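Local coordinates for GTN Reductase (Agrobacterium tumefaciens, PDB 5N6G), which is an FMN-dependent ene-reductase of the Old Yellow Enzyme family, probably reducing activated carbon-carbon double bonds with NADH or NADPH, at residues A[254-257]-A[258-261]. Sequence-based numbering, arbitrary orientation.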
loop_
_atom_site.group_PDB
_atom_site.type_symbol
_atom_site.label_atom_id
_atom_site.label_comp_id
_atom_site.label_asym_id
_atom_site.label_seq_id
_atom_site.Cartn_x
_atom_site.Cartn_y
_atom_site.Cartn_z
ATOM N N GLU A 254 -16.601 -1.098 9.241
ATOM C CA GLU A 254 -18.048 -1.190 9.148
ATOM C C GLU A 254 -18.544 -0.434 7.921
ATOM O O GLU A 254 -19.401 -0.920 7.183
ATOM C CB GLU A 254 -18.675 -0.639 10.426
ATOM C CG GLU A 254 -20.167 -0.636 10.432
ATOM C CD GLU A 254 -20.750 0.405 11.375
ATOM O OE1 GLU A 254 -19.988 0.991 12.181
ATOM O OE2 GLU A 254 -21.972 0.650 11.292
ATOM N N GLN A 255 -17.998 0.755 7.689
ATOM C CA GLN A 255 -18.402 1.518 6.520
ATOM C C GLN A 255 -17.903 0.874 5.237
ATOM O O GLN A 255 -18.625 0.847 4.237
ATOM C CB GLN A 255 -17.900 2.955 6.621
ATOM C CG GLN A 255 -18.362 3.688 7.857
ATOM C CD GLN A 255 -19.785 3.387 8.275
ATOM O OE1 GLN A 255 -20.718 3.543 7.502
ATOM N NE2 GLN A 255 -19.953 2.947 9.513
ATOM N N LEU A 256 -16.669 0.335 5.241
ATOM C CA LEU A 256 -16.151 -0.340 4.054
ATOM C C LEU A 256 -16.943 -1.599 3.735
ATOM O O LEU A 256 -17.044 -1.988 2.569
ATOM C CB LEU A 256 -14.668 -0.672 4.238
ATOM C CG LEU A 256 -13.756 0.550 4.329
ATOM C CD1 LEU A 256 -12.335 0.076 4.643
ATOM C CD2 LEU A 256 -13.717 1.395 3.093
ATOM N N GLY A 257 -17.518 -2.238 4.756
ATOM C CA GLY A 257 -18.342 -3.417 4.551
ATOM C C GLY A 257 -19.590 -3.162 3.747
ATOM O O GLY A 257 -20.219 -4.107 3.258
ATOM N N LYS A 258 -19.972 -1.899 3.609
ATOM C CA LYS A 258 -21.148 -1.497 2.854
ATOM C C LYS A 258 -20.852 -1.239 1.387
ATOM O O LYS A 258 -21.807 -1.041 0.607
ATOM C CB LYS A 258 -21.732 -0.233 3.470
ATOM C CG LYS A 258 -22.239 -0.385 4.899
ATOM C CD LYS A 258 -22.538 0.968 5.486
ATOM C CE LYS A 258 -23.055 0.851 6.909
ATOM N NZ LYS A 258 -23.360 2.216 7.432
ATOM N N ARG A 259 -19.582 -1.289 0.985
ATOM C CA ARG A 259 -19.145 -0.750 -0.305
ATOM C C ARG A 259 -18.699 -1.781 -1.347
ATOM O O ARG A 259 -18.169 -1.387 -2.389
ATOM C CB ARG A 259 -18.046 0.276 -0.057
ATOM C CG ARG A 259 -18.656 1.567 0.521
ATOM C CD ARG A 259 -17.685 2.378 1.264
ATOM N NE ARG A 259 -18.072 3.783 1.335
ATOM C CZ ARG A 259 -18.794 4.340 2.309
ATOM N NH1 ARG A 259 -19.262 3.626 3.329
ATOM N NH2 ARG A 259 -19.028 5.644 2.270
ATOM N N ASN A 260 -18.907 -3.070 -1.123
ATOM C CA ASN A 260 -18.707 -4.061 -2.183
ATOM C C ASN A 260 -17.273 -4.057 -2.717
ATOM O O ASN A 260 -17.040 -4.269 -3.910
ATOM C CB ASN A 260 -19.707 -3.829 -3.314
ATOM C CG ASN A 260 -21.135 -4.068 -2.869
ATOM O OD1 ASN A 260 -21.964 -3.157 -2.834
ATOM N ND2 ASN A 260 -21.419 -5.302 -2.510
ATOM N N LEU A 261 -16.297 -3.902 -1.821
ATOM C CA LEU A 261 -14.898 -3.806 -2.211
ATOM C C LEU A 261 -14.288 -5.179 -2.490
ATOM O O LEU A 261 -14.770 -6.227 -2.024
ATOM C CB LEU A 261 -14.076 -3.089 -1.142
ATOM C CG LEU A 261 -14.495 -1.645 -0.823
ATOM C CD1 LEU A 261 -13.546 -1.069 0.189
ATOM C CD2 LEU A 261 -14.516 -0.792 -2.087
HETATM O O HOH W 1 -16.603 -4.293 1.085
HETATM O O HOH W 2 -20.684 -4.645 0.675
#
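Two donors converge on the backbone oxygen of Gln255 from opposite faces of its carbonyl plane. Lys258 N lies 3.1 Å from Gln255 O in a fairly straight bond. Arg259 NH1 reaches the same Gln255 O at 3.0 Å. The oxygen sits only 10° out of the guanidinium plane, at its edge, so the arginine meets it edge-on; extension from CG to NE carries the group back beside the helix end. Asp216, on helix 204-222, takes NE in a salt bridge and gives the guanidinium a second fixed point. The backbone N of Arg259 donates to Leu256 O at 3.1 Å, closing the type I turn that runs from Leu256 to Arg259. Beyond the turn, Leu256 and Leu261 pack tightly against each other, CD2 of the first 3.8 Å from CD1 of the second, and both leucines also touch helix 204-222, Leu256 at Leu211 and Leu212, Leu261 at Val215. In the TIM barrel this is the alpha-to-beta link that leads from helix 245-256 into barrel strand 263-267. Just after the turn Asn260 takes a left-handed helical backbone conformation (phi 59°), and one water bridges Leu256 O and Leu261 N while another joins Gly257 O to Asn260 N. Toward solvent the setting is looser, for Lys258 is exposed. Its chain runs fully extended beyond CG alongside Gln255, whose bend at chi2 (-38°) presents OE1 to the ammonium, and Lys258 NZ donates a hydrogen bond of 3.0 Å to Gln255 OE1.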